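Local coordinates for archaeal flagellar ATP-binding protein FlaH (Methanocaldococcus jannaschii DSM 2661, PDB 4WIA) that probably binds and hydrolyses ATP with magnesium as an accessory component of the archaellum, the archaeal flagellum, at residues L29-G34 against C161-K166; E5-D10 against N54-T59. One frame throughout, in Å; residues are numbered along the deposited sequence.

Interaction 1: residues L29-G34 against C161-K166. With SO4 (sulfate ion), chain F.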
loop_
_atom_site.group_PDB
_atom_site.type_symbol
_atom_site.label_atom_id
_atom_site.label_comp_id
_atom_site.label_asym_id
_atom_site.label_seq_id
_atom_site.Cartn_x
_atom_site.Cartn_y
_atom_site.Cartn_z
ATOM N N LEU A 29 -13.556 20.448 -1.847
ATOM C CA LEU A 29 -12.842 21.508 -2.449
ATOM C C LEU A 29 -11.981 22.197 -1.379
ATOM O O LEU A 29 -12.475 22.950 -0.517
ATOM C CB LEU A 29 -13.787 22.527 -3.058
ATOM C CG LEU A 29 -13.097 23.770 -3.657
ATOM C CD1 LEU A 29 -12.219 23.443 -4.842
ATOM C CD2 LEU A 29 -14.153 24.797 -4.070
ATOM N N ILE A 30 -10.690 21.991 -1.489
ATOM C CA ILE A 30 -9.765 22.474 -0.538
ATOM C C ILE A 30 -9.106 23.708 -1.104
ATOM O O ILE A 30 -8.560 23.691 -2.195
ATOM C CB ILE A 30 -8.662 21.428 -0.299
ATOM C CG1 ILE A 30 -9.293 20.073 0.033
ATOM C CG2 ILE A 30 -7.730 21.893 0.816
ATOM C CD1 ILE A 30 -8.316 19.008 0.494
ATOM N N ILE A 31 -9.168 24.783 -0.369
ATOM C CA ILE A 31 -8.476 25.994 -0.745
ATOM C C ILE A 31 -7.335 26.251 0.222
ATOM O O ILE A 31 -7.543 26.331 1.428
ATOM C CB ILE A 31 -9.449 27.213 -0.714
ATOM C CG1 ILE A 31 -10.582 26.991 -1.708
ATOM C CG2 ILE A 31 -8.698 28.504 -1.041
ATOM C CD1 ILE A 31 -10.141 26.871 -3.149
ATOM N N ILE A 32 -6.140 26.385 -0.308
ATOM C CA ILE A 32 -4.984 26.717 0.483
ATOM C C ILE A 32 -4.534 28.114 0.194
ATOM O O ILE A 32 -4.048 28.388 -0.878
ATOM C CB ILE A 32 -3.855 25.731 0.228
ATOM C CG1 ILE A 32 -4.374 24.287 0.461
ATOM C CG2 ILE A 32 -2.716 26.038 1.188
ATOM C CD1 ILE A 32 -3.388 23.203 0.033
ATOM N N GLU A 33 -4.757 29.012 1.135
ATOM C CA GLU A 33 -4.604 30.421 0.895
ATOM C C GLU A 33 -3.494 30.957 1.764
ATOM O O GLU A 33 -3.543 30.831 3.002
ATOM C CB GLU A 33 -5.924 31.164 1.221
ATOM C CG GLU A 33 -5.782 32.698 1.293
ATOM C CD GLU A 33 -7.064 33.468 1.537
ATOM O OE1 GLU A 33 -8.108 32.855 1.847
ATOM O OE2 GLU A 33 -7.025 34.724 1.383
ATOM N N GLY A 34 -2.532 31.639 1.155
ATOM C CA GLY A 34 -1.473 32.271 1.919
ATOM C C GLY A 34 -0.542 32.967 0.963
ATOM O O GLY A 34 -0.562 32.700 -0.230
ATOM N N CYS A 161 -6.873 23.837 -4.614
ATOM C CA CYS A 161 -6.245 25.002 -5.213
ATOM C C CYS A 161 -5.428 25.787 -4.214
ATOM O O CYS A 161 -5.776 25.902 -3.042
ATOM C CB CYS A 161 -7.279 25.968 -5.738
ATOM S SG CYS A 161 -8.550 25.327 -6.846
ATOM N N THR A 162 -4.350 26.391 -4.689
ATOM C CA THR A 162 -3.683 27.403 -3.901
ATOM C C THR A 162 -4.087 28.812 -4.376
ATOM O O THR A 162 -4.294 29.043 -5.554
ATOM C CB THR A 162 -2.175 27.240 -3.951
ATOM O OG1 THR A 162 -1.712 27.517 -5.261
ATOM C CG2 THR A 162 -1.778 25.787 -3.586
ATOM N N VAL A 163 -4.111 29.730 -3.422
ATOM C CA VAL A 163 -4.474 31.083 -3.649
ATOM C C VAL A 163 -3.459 31.987 -2.961
ATOM O O VAL A 163 -3.214 31.836 -1.754
ATOM C CB VAL A 163 -5.836 31.324 -2.998
ATOM C CG1 VAL A 163 -6.170 32.823 -2.961
ATOM C CG2 VAL A 163 -6.919 30.542 -3.708
ATOM N N ASN A 164 -2.850 32.900 -3.710
ATOM C CA ASN A 164 -2.037 33.951 -3.123
ATOM C C ASN A 164 -2.895 35.191 -3.021
ATOM O O ASN A 164 -3.277 35.753 -4.030
ATOM C CB ASN A 164 -0.798 34.204 -3.971
ATOM C CG ASN A 164 0.067 35.353 -3.438
ATOM O OD1 ASN A 164 -0.350 36.159 -2.602
ATOM N ND2 ASN A 164 1.291 35.427 -3.936
ATOM N N PRO A 165 -3.217 35.633 -1.799
ATOM C CA PRO A 165 -4.195 36.716 -1.704
ATOM C C PRO A 165 -3.716 38.045 -2.300
ATOM O O PRO A 165 -4.547 38.905 -2.567
ATOM C CB PRO A 165 -4.444 36.845 -0.182
ATOM C CG PRO A 165 -3.235 36.265 0.461
ATOM C CD PRO A 165 -2.769 35.182 -0.470
ATOM N N LYS A 166 -2.404 38.193 -2.521
ATOM C CA LYS A 166 -1.857 39.383 -3.177
ATOM C C LYS A 166 -2.224 39.539 -4.663
ATOM O O LYS A 166 -1.983 40.590 -5.291
ATOM C CB LYS A 166 -0.348 39.437 -3.041
ATOM C CG LYS A 166 0.106 39.875 -1.664
ATOM C CD LYS A 166 1.589 39.597 -1.438
ATOM C CE LYS A 166 2.193 40.524 -0.409
ATOM N NZ LYS A 166 2.295 41.906 -0.951
HETATM S S SO4 F . 2.242 31.815 -4.844
HETATM O O1 SO4 F . 1.980 32.205 -3.450
HETATM O O2 SO4 F . 3.604 31.285 -5.166
HETATM O O3 SO4 F . 2.089 33.132 -5.519
HETATM O O4 SO4 F . 1.272 30.788 -5.385
#
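Ile30, Ile32 and Gly34 offer their backbone polar groups to Cys161 and Val163 across two neighbouring parallel strands, paired Ile31 with Cys161, Ile32 with Thr162 and Glu33 with Val163. Cys161 N donates to Ile30 O, and Cys161 O takes the amide of Ile32, Ile32 N to Cys161 O being 2.8 Å and almost straight (176°). Val163 repeats the pattern: its N reaches Ile32 O at 2.9 Å, and its O receives Gly34 N at 3.0 Å. On the face carrying Ile31, Cys161 and Val163, Ile31 CG2 meets Val163 CG2 at 3.8 Å, while CD1 of the same isoleucine lies against Cys161 CB. Glu33 stands on this face too, its OE2 beside Pro165 CB (3.7 Å) and salt-bridged to Arg177; on the other face, Thr162 OG1 is bonded to Asp127. Gly34 O has Lys40 NZ as its donor and packs on Pro165 CD. Asn164 uses both ends of its amide: OD1 accepts Lys166 N from above the carbonyl plane in an Asx turn, and ND2 donates to sulfate O3 at 2.9 Å. With CG anti to the backbone N (chi1 177°), Asn164 CG comes within 3.7 Å of sulfate O3 and O1. An alanine here would probably leave Lys166 N without this acceptor and the sulfate without one of its donors. Lys40 and Gln64, both ATP-binding by similarity, hold the same ion, consistent with a phosphate-like position. The arrangement is that of the P-loop NTPase core, where the strand leading into the Walker A loop pairs with a parallel neighbour beside the nucleotide site.

Interaction 2: residues E5-D10 against N54-T59. With SO4 (sulfate ion), chain J.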
loop_
_atom_site.group_PDB
_atom_site.type_symbol
_atom_site.label_atom_id
_atom_site.label_comp_id
_atom_site.label_asym_id
_atom_site.label_seq_id
_atom_site.Cartn_x
_atom_site.Cartn_y
_atom_site.Cartn_z
ATOM N N GLU A 5 -16.007 6.867 1.599
ATOM C CA GLU A 5 -16.033 8.348 1.452
ATOM C C GLU A 5 -14.793 9.101 1.987
ATOM O O GLU A 5 -14.759 10.322 1.902
ATOM C CB GLU A 5 -17.342 8.933 2.021
ATOM C CG GLU A 5 -17.460 9.078 3.528
ATOM C CD GLU A 5 -18.922 9.182 3.948
ATOM O OE1 GLU A 5 -19.470 8.156 4.424
ATOM O OE2 GLU A 5 -19.552 10.258 3.762
ATOM N N LEU A 6 -13.760 8.399 2.463
ATOM C CA LEU A 6 -12.484 9.031 2.869
ATOM C C LEU A 6 -11.340 8.656 1.979
ATOM O O LEU A 6 -10.997 7.495 1.857
ATOM C CB LEU A 6 -12.129 8.599 4.308
ATOM C CG LEU A 6 -11.625 9.697 5.235
ATOM C CD1 LEU A 6 -12.753 10.699 5.424
ATOM C CD2 LEU A 6 -11.206 9.146 6.611
ATOM N N ALA A 7 -10.714 9.632 1.369
ATOM C CA ALA A 7 -9.558 9.348 0.605
ATOM C C ALA A 7 -8.308 9.398 1.501
ATOM O O ALA A 7 -8.107 10.364 2.209
ATOM C CB ALA A 7 -9.425 10.362 -0.495
ATOM N N ARG A 8 -7.488 8.361 1.418
ATOM C CA ARG A 8 -6.318 8.202 2.274
ATOM C C ARG A 8 -5.063 8.812 1.729
ATOM O O ARG A 8 -4.795 8.794 0.530
ATOM C CB ARG A 8 -6.152 6.764 2.538
ATOM C CG ARG A 8 -7.382 6.220 3.262
ATOM C CD ARG A 8 -6.983 5.046 4.104
ATOM N NE ARG A 8 -6.805 5.439 5.514
ATOM C CZ ARG A 8 -6.162 4.708 6.415
ATOM N NH1 ARG A 8 -5.591 3.560 6.047
ATOM N NH2 ARG A 8 -6.037 5.146 7.674
ATOM N N ILE A 9 -4.364 9.478 2.612
ATOM C CA ILE A 9 -3.139 10.146 2.305
ATOM C C ILE A 9 -1.969 9.620 3.197
ATOM O O ILE A 9 -0.884 10.223 3.205
ATOM C CB ILE A 9 -3.270 11.667 2.517
ATOM C CG1 ILE A 9 -3.784 11.969 3.915
ATOM C CG2 ILE A 9 -4.213 12.267 1.505
ATOM C CD1 ILE A 9 -3.014 13.041 4.636
ATOM N N ASP A 10 -2.178 8.493 3.851
ATOM C CA ASP A 10 -1.262 7.990 4.851
ATOM C C ASP A 10 0.136 7.722 4.366
ATOM O O ASP A 10 0.316 7.043 3.409
ATOM C CB ASP A 10 -1.755 6.643 5.337
ATOM C CG ASP A 10 -3.185 6.630 5.701
ATOM O OD1 ASP A 10 -3.979 7.439 5.258
ATOM O OD2 ASP A 10 -3.536 5.755 6.442
ATOM N N ASN A 54 -1.421 5.747 -1.956
ATOM C CA ASN A 54 -2.591 4.982 -1.555
ATOM C C ASN A 54 -3.523 4.594 -2.713
ATOM O O ASN A 54 -4.670 4.286 -2.484
ATOM C CB ASN A 54 -3.328 5.737 -0.455
ATOM C CG ASN A 54 -2.568 5.655 0.846
ATOM O OD1 ASN A 54 -2.746 4.730 1.576
ATOM N ND2 ASN A 54 -1.735 6.634 1.134
ATOM N N ARG A 55 -2.994 4.623 -3.932
ATOM C CA ARG A 55 -3.648 4.063 -5.138
ATOM C C ARG A 55 -4.762 4.948 -5.695
ATOM O O ARG A 55 -5.626 4.468 -6.406
ATOM C CB ARG A 55 -4.172 2.647 -4.906
ATOM C CG ARG A 55 -3.149 1.678 -4.306
ATOM C CD ARG A 55 -1.990 1.472 -5.261
ATOM N NE ARG A 55 -0.941 0.731 -4.622
ATOM C CZ ARG A 55 0.160 0.259 -5.213
ATOM N NH1 ARG A 55 1.059 -0.362 -4.468
ATOM N NH2 ARG A 55 0.358 0.326 -6.508
ATOM N N TYR A 56 -4.691 6.241 -5.400
ATOM C CA TYR A 56 -5.464 7.253 -6.125
ATOM C C TYR A 56 -4.654 7.867 -7.314
ATOM O O TYR A 56 -3.444 7.725 -7.397
ATOM C CB TYR A 56 -5.927 8.350 -5.188
ATOM C CG TYR A 56 -6.736 7.834 -4.015
ATOM C CD1 TYR A 56 -8.100 7.643 -4.133
ATOM C CD2 TYR A 56 -6.128 7.508 -2.802
ATOM C CE1 TYR A 56 -8.857 7.164 -3.093
ATOM C CE2 TYR A 56 -6.867 7.019 -1.744
ATOM C CZ TYR A 56 -8.219 6.848 -1.891
ATOM O OH TYR A 56 -8.976 6.419 -0.896
ATOM N N SER A 57 -5.365 8.465 -8.268
ATOM C CA SER A 57 -4.737 9.134 -9.369
ATOM C C SER A 57 -4.831 10.631 -9.119
ATOM O O SER A 57 -5.737 11.067 -8.461
ATOM C CB SER A 57 -5.422 8.785 -10.669
ATOM O OG SER A 57 -6.827 9.051 -10.612
ATOM N N VAL A 58 -3.852 11.390 -9.609
ATOM C CA VAL A 58 -3.791 12.790 -9.379
ATOM C C VAL A 58 -3.479 13.527 -10.691
ATOM O O VAL A 58 -2.619 13.091 -11.457
ATOM C CB VAL A 58 -2.690 13.105 -8.353
ATOM C CG1 VAL A 58 -2.553 14.601 -8.161
ATOM C CG2 VAL A 58 -3.003 12.460 -7.018
ATOM N N THR A 59 -4.136 14.662 -10.897
ATOM C CA THR A 59 -3.711 15.644 -11.837
ATOM C C THR A 59 -3.137 16.830 -11.084
ATOM O O THR A 59 -3.788 17.368 -10.165
ATOM C CB THR A 59 -4.888 16.164 -12.680
ATOM O OG1 THR A 59 -5.358 15.104 -13.509
ATOM C CG2 THR A 59 -4.454 17.339 -13.612
HETATM S S SO4 J . 0.096 2.006 -9.611
HETATM O O1 SO4 J . 0.688 0.672 -9.958
HETATM O O2 SO4 J . -0.708 1.881 -8.343
HETATM O O3 SO4 J . 0.963 3.154 -9.442
HETATM O O4 SO4 J . -0.853 2.277 -10.759
#
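A Schellman motif ends helix 40-53 here, and the turn that follows packs Asn54 and Tyr56 against the N-terminal segment, Ala7 to Asp10. Arg55, with positive phi, is the C-prime residue, and on either side of it in sequence Asn54 and Tyr56 both point toward residues 5-10. The tyrosine ring meets Ala7 and Arg8: Ala7 CB lies over one face, 4.0 Å from Tyr56 CZ, and Tyr56 OH meets Ala7 CA at 3.3 Å. Arg8 N makes a weak hydrogen bond to Tyr56 OH, 3.4 Å long. Arg55 itself turns to a sulfate, Arg55 NH2 to sulfate O2 being 2.6 Å, an ion that Lys84 of the same chain, and Ser12 and Arg13 of a second subunit, also hold; Tyr56 O is bonded to Ser12 of that subunit, so the turn belongs to a subunit interface. Asn54 CB packs on Arg8 O at 3.5 Å. The amide nitrogen of Asn54 serves two backbone carbonyls, Gly50 O in the helix and Asp10 O across the contact. In the second of these bonds Asn54 ND2 stands 3.1 Å from Asp10 O, which lies only 5° out of the asparagine's amide plane.

In the fold
Along the chain the two contacts interleave: 5-10 comes first, then 29-34, then 54-59, and 161-166 last. Their centres lie 21 Å apart and their nearest atoms about 8 Å, without touching. Both reach the large mixed sheet, interaction 1 through the adjacent strands 29-33 and 158-163, interaction 2 through strand 58-62, which is separated from 158-163 by strand 123-127. Helix 40-53 joins them: Lys40, at its start, binds Gly34 O of interaction 1, while the turn after its end forms interaction 2. The same helix thus runs from the likely nucleotide site, beside the buried interaction 1, to the N-terminal segment and the contact with a neighbouring subunit.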